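Local coordinates for putative protein-disulfide isomerase (Pseudomonas syringae pv. tomato, PDB 3GN3) that is probably a thiol-disulfide oxidoreductase of the DsbA family, perhaps a protein-disulfide isomerase, though its function is not established, at residues Gly64-Leu76 with Ala126-Val140. Residues are numbered along the deposited sequence; the frame is centred on the assembly and turned at random.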
loop_
_atom_site.group_PDB
_atom_site.type_symbol
_atom_site.label_atom_id
_atom_site.label_comp_id
_atom_site.label_asym_id
_atom_site.label_seq_id
_atom_site.Cartn_x
_atom_site.Cartn_y
_atom_site.Cartn_z
ATOM N N GLY A 64 0.240 13.573 17.768
ATOM C CA GLY A 64 -1.226 13.606 17.709
ATOM C C GLY A 64 -1.836 14.908 18.219
ATOM O O GLY A 64 -2.786 15.434 17.620
ATOM N N VAL A 65 -1.284 15.431 19.313
ATOM C CA VAL A 65 -1.723 16.706 19.865
ATOM C C VAL A 65 -1.419 17.788 18.832
ATOM O O VAL A 65 -2.307 18.546 18.419
ATOM C CB VAL A 65 -0.984 17.050 21.173
ATOM C CG1 VAL A 65 -1.386 18.433 21.667
ATOM C CG2 VAL A 65 -1.226 16.007 22.226
ATOM N N ILE A 66 -0.159 17.829 18.393
ATOM C CA ILE A 66 0.317 18.850 17.463
ATOM C C ILE A 66 -0.402 18.814 16.118
ATOM O O ILE A 66 -0.813 19.854 15.609
ATOM C CB ILE A 66 1.856 18.802 17.308
ATOM C CG1 ILE A 66 2.511 19.144 18.654
ATOM C CG2 ILE A 66 2.321 19.759 16.188
ATOM C CD1 ILE A 66 3.970 18.723 18.778
ATOM N N VAL A 67 -0.592 17.630 15.557
ATOM C CA VAL A 67 -1.330 17.508 14.289
ATOM C C VAL A 67 -2.764 18.032 14.442
ATOM O O VAL A 67 -3.262 18.755 13.561
ATOM C CB VAL A 67 -1.315 16.043 13.703
ATOM C CG1 VAL A 67 -2.309 15.885 12.552
ATOM C CG2 VAL A 67 0.083 15.652 13.246
ATOM N N ARG A 68 -3.420 17.669 15.551
ATOM C CA ARG A 68 -4.767 18.169 15.839
ATOM C C ARG A 68 -4.790 19.721 15.902
ATOM O O ARG A 68 -5.674 20.353 15.310
ATOM C CB ARG A 68 -5.343 17.527 17.118
ATOM C CG ARG A 68 -6.865 17.666 17.263
ATOM C CD ARG A 68 -7.408 16.979 18.528
ATOM N NE ARG A 68 -8.796 17.352 18.809
ATOM C CZ ARG A 68 -9.869 16.797 18.249
ATOM N NH1 ARG A 68 -9.742 15.812 17.374
ATOM N NH2 ARG A 68 -11.090 17.236 18.554
ATOM N N CYS A 69 -3.807 20.323 16.578
ATOM C CA CYS A 69 -3.658 21.777 16.586
ATOM C C CYS A 69 -3.578 22.386 15.203
ATOM O O CYS A 69 -4.188 23.450 14.948
ATOM C CB CYS A 69 -2.405 22.181 17.320
ATOM S SG CYS A 69 -2.547 21.882 19.078
ATOM N N ILE A 70 -2.813 21.738 14.317
ATOM C CA ILE A 70 -2.637 22.265 12.976
ATOM C C ILE A 70 -3.979 22.263 12.271
ATOM O O ILE A 70 -4.382 23.252 11.660
ATOM C CB ILE A 70 -1.569 21.485 12.166
ATOM C CG1 ILE A 70 -0.192 21.716 12.775
ATOM C CG2 ILE A 70 -1.599 21.891 10.687
ATOM C CD1 ILE A 70 0.759 20.566 12.544
ATOM N N LEU A 71 -4.680 21.146 12.377
ATOM C CA LEU A 71 -5.956 21.013 11.705
ATOM C C LEU A 71 -7.034 21.869 12.382
ATOM O O LEU A 71 -7.975 22.316 11.713
ATOM C CB LEU A 71 -6.350 19.543 11.587
ATOM C CG LEU A 71 -5.498 18.834 10.532
ATOM C CD1 LEU A 71 -5.591 17.292 10.625
ATOM C CD2 LEU A 71 -5.841 19.331 9.136
ATOM N N ALA A 72 -6.883 22.094 13.689
ATOM C CA ALA A 72 -7.720 23.049 14.426
ATOM C C ALA A 72 -7.545 24.465 13.875
ATOM O O ALA A 72 -8.533 25.155 13.636
ATOM C CB ALA A 72 -7.423 23.012 15.943
ATOM N N ALA A 73 -6.295 24.888 13.677
ATOM C CA ALA A 73 -5.984 26.193 13.072
ATOM C C ALA A 73 -6.642 26.365 11.706
ATOM O O ALA A 73 -7.127 27.438 11.386
ATOM C CB ALA A 73 -4.486 26.398 12.970
ATOM N N ALA A 74 -6.682 25.302 10.911
ATOM C CA ALA A 74 -7.269 25.386 9.583
ATOM C C ALA A 74 -8.747 25.695 9.624
ATOM O O ALA A 74 -9.319 25.953 8.571
ATOM C CB ALA A 74 -7.025 24.116 8.786
ATOM N N THR A 75 -9.365 25.634 10.812
ATOM C CA THR A 75 -10.814 25.905 10.966
ATOM C C THR A 75 -11.115 27.346 11.373
ATOM O O THR A 75 -12.235 27.794 11.185
ATOM C CB THR A 75 -11.566 24.944 11.962
ATOM O OG1 THR A 75 -11.057 25.116 13.301
ATOM C CG2 THR A 75 -11.471 23.469 11.526
ATOM N N LEU A 76 -10.132 28.046 11.948
ATOM C CA LEU A 76 -10.186 29.491 12.184
ATOM C C LEU A 76 -10.423 30.304 10.894
ATOM O O LEU A 76 -10.359 29.756 9.783
ATOM C CB LEU A 76 -8.877 29.937 12.815
ATOM C CG LEU A 76 -8.446 29.189 14.071
ATOM C CD1 LEU A 76 -7.145 29.763 14.655
ATOM C CD2 LEU A 76 -9.567 29.201 15.114
ATOM N N ALA A 126 -5.402 31.517 19.031
ATOM C CA ALA A 126 -6.192 30.891 20.079
ATOM C C ALA A 126 -6.716 29.576 19.501
ATOM O O ALA A 126 -7.449 29.571 18.510
ATOM C CB ALA A 126 -7.328 31.805 20.493
ATOM N N LEU A 127 -6.324 28.460 20.108
ATOM C CA LEU A 127 -6.571 27.148 19.502
ATOM C C LEU A 127 -7.449 26.214 20.328
ATOM O O LEU A 127 -8.221 25.431 19.754
ATOM C CB LEU A 127 -5.247 26.455 19.173
ATOM C CG LEU A 127 -4.369 27.160 18.149
ATOM C CD1 LEU A 127 -2.971 26.578 18.178
ATOM C CD2 LEU A 127 -4.978 27.110 16.746
ATOM N N ALA A 128 -7.313 26.304 21.657
ATOM C CA ALA A 128 -8.014 25.432 22.608
ATOM C C ALA A 128 -9.456 25.178 22.217
ATOM O O ALA A 128 -9.867 24.025 22.072
ATOM C CB ALA A 128 -7.930 25.971 24.041
ATOM N N GLU A 129 -10.231 26.232 22.026
ATOM C CA GLU A 129 -11.630 26.014 21.707
ATOM C C GLU A 129 -11.773 25.169 20.454
ATOM O O GLU A 129 -12.435 24.136 20.493
ATOM C CB GLU A 129 -12.408 27.315 21.571
ATOM C CG GLU A 129 -13.893 27.043 21.423
ATOM C CD GLU A 129 -14.722 28.302 21.254
ATOM O OE1 GLU A 129 -14.377 29.345 21.879
ATOM O OE2 GLU A 129 -15.732 28.237 20.505
ATOM N N ALA A 130 -11.128 25.599 19.365
ATOM C CA ALA A 130 -11.176 24.897 18.085
ATOM C C ALA A 130 -10.676 23.453 18.189
ATOM O O ALA A 130 -11.217 22.556 17.542
ATOM C CB ALA A 130 -10.397 25.665 17.029
ATOM N N PHE A 131 -9.655 23.250 19.014
ATOM C CA PHE A 131 -9.089 21.933 19.306
ATOM C C PHE A 131 -10.127 20.973 19.886
ATOM O O PHE A 131 -10.069 19.765 19.625
ATOM C CB PHE A 131 -7.942 22.108 20.297
ATOM C CG PHE A 131 -7.216 20.832 20.660
ATOM C CD1 PHE A 131 -6.004 20.510 20.049
ATOM C CD2 PHE A 131 -7.712 19.985 21.656
ATOM C CE1 PHE A 131 -5.307 19.352 20.408
ATOM C CE2 PHE A 131 -7.035 18.824 22.022
ATOM C CZ PHE A 131 -5.830 18.505 21.406
ATOM N N ALA A 132 -11.067 21.522 20.670
ATOM C CA ALA A 132 -12.111 20.742 21.341
ATOM C C ALA A 132 -13.253 20.308 20.407
ATOM O O ALA A 132 -13.989 19.374 20.724
ATOM C CB ALA A 132 -12.648 21.495 22.540
ATOM N N ASN A 133 -13.397 20.963 19.257
ATOM C CA ASN A 133 -14.421 20.569 18.282
ATOM C C ASN A 133 -14.343 19.062 17.937
ATOM O O ASN A 133 -13.338 18.598 17.370
ATOM C CB ASN A 133 -14.307 21.435 17.031
ATOM C CG ASN A 133 -15.130 20.909 15.864
ATOM O OD1 ASN A 133 -16.149 20.244 16.057
ATOM N ND2 ASN A 133 -14.678 21.207 14.627
ATOM N N PRO A 134 -15.396 18.288 18.289
ATOM C CA PRO A 134 -15.291 16.837 18.126
ATOM C C PRO A 134 -15.316 16.395 16.663
ATOM O O PRO A 134 -14.893 15.278 16.364
ATOM C CB PRO A 134 -16.497 16.293 18.909
ATOM C CG PRO A 134 -17.485 17.384 18.913
ATOM C CD PRO A 134 -16.722 18.692 18.798
ATOM N N GLU A 135 -15.769 17.265 15.761
ATOM C CA GLU A 135 -15.745 16.943 14.331
ATOM C C GLU A 135 -14.320 16.873 13.738
ATOM O O GLU A 135 -14.122 16.346 12.641
ATOM C CB GLU A 135 -16.608 17.932 13.550
ATOM C CG GLU A 135 -18.103 17.753 13.776
ATOM C CD GLU A 135 -18.577 16.324 13.468
ATOM O OE1 GLU A 135 -18.578 15.945 12.270
ATOM O OE2 GLU A 135 -18.944 15.581 14.419
ATOM N N LEU A 136 -13.341 17.375 14.491
ATOM C CA LEU A 136 -11.965 17.523 14.033
ATOM C C LEU A 136 -11.186 16.205 13.897
ATOM O O LEU A 136 -10.178 16.153 13.186
ATOM C CB LEU A 136 -11.233 18.463 14.982
ATOM C CG LEU A 136 -9.918 19.148 14.637
ATOM C CD1 LEU A 136 -10.071 20.069 13.450
ATOM C CD2 LEU A 136 -9.465 19.907 15.863
ATOM N N GLU A 137 -11.647 15.154 14.578
ATOM C CA GLU A 137 -11.073 13.810 14.448
ATOM C C GLU A 137 -11.088 13.340 13.005
ATOM O O GLU A 137 -10.200 12.598 12.593
ATOM C CB GLU A 137 -11.819 12.793 15.314
ATOM C CG GLU A 137 -13.228 12.489 14.822
ATOM C CD GLU A 137 -13.800 11.230 15.423
ATOM O OE1 GLU A 137 -14.028 11.184 16.645
ATOM O OE2 GLU A 137 -14.030 10.271 14.669
ATOM N N HIS A 138 -12.087 13.773 12.243
ATOM C CA HIS A 138 -12.211 13.377 10.844
ATOM C C HIS A 138 -11.102 13.901 9.937
ATOM O O HIS A 138 -10.652 13.181 9.042
ATOM C CB HIS A 138 -13.601 13.714 10.303
ATOM C CG HIS A 138 -14.681 12.911 10.946
ATOM N ND1 HIS A 138 -15.484 13.411 11.955
ATOM C CD2 HIS A 138 -15.040 11.614 10.787
ATOM C CE1 HIS A 138 -16.315 12.468 12.364
ATOM N NE2 HIS A 138 -16.062 11.368 11.672
ATOM N N ALA A 139 -10.655 15.135 10.177
ATOM C CA ALA A 139 -9.518 15.707 9.449
ATOM C C ALA A 139 -8.248 14.921 9.754
ATOM O O ALA A 139 -7.541 14.525 8.823
ATOM C CB ALA A 139 -9.331 17.200 9.767
ATOM N N VAL A 140 -7.975 14.696 11.043
ATOM C CA VAL A 140 -6.890 13.810 11.481
ATOM C C VAL A 140 -6.980 12.419 10.830
ATOM O O VAL A 140 -5.982 11.885 10.350
ATOM C CB VAL A 140 -6.846 13.657 13.022
ATOM C CG1 VAL A 140 -5.650 12.772 13.452
ATOM C CG2 VAL A 140 -6.790 15.032 13.721
HETATM O O HOH W 1 -12.512 15.045 17.445
#
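Arg68 reaches from helix 64-73 into the bend between helix 128-132 and helix 137-150, and its guanidinium grips one backbone oxygen side-on. Phe131 O takes a hydrogen bond from Arg68 NE at 2.8 Å and another from Arg68 NH2 at 2.9 Å. Both are bent, the NE one to 138° at the hydrogen. Water 1, lying in the guanidinium plane, carries the grip onward: it accepts from Arg68 NH2, donates to Pro134 O and receives a weak bond from Glu137 N. Arg68 thus ties helix 128-132 to the turn through Pro134 and Glu137.

The Arg68 and Phe131 side chains cross at about a right angle, the guanidinium plane turned nearly perpendicular to the ring. With CG anti to the backbone N (chi1 -163°) and the chain extended to NE, Arg68 lays CD over the ring face, 3.8 Å from the centroid, in a CH-pi contact; Cys69 SG approaches the ring obliquely. Leu136 CB covers one guanidinium face.

Apolar packing closes the rest of the interface. Leu136 splits its methyls, CD2 sitting 3.7 Å from Ala72 CB while CD1 lies 3.5 Å from Leu71 O. Leu71 CD1 meets Ala139 CB at 3.8 Å, and Leu127 CD2 touches Ala73 CB and Leu76 CD1.

Helices 64-73 and 128-132 cross at 101°, their axes 8.6 Å apart, inside the helical insertion that, as in DsbA relatives, interrupts the thioredoxin-like fold. Leu71 also touches Leu54 of strand 48-54, Phe131 and Leu127 lean on helix 112-123, and Ala103 of the second subunit packs on both Arg68 and Phe131.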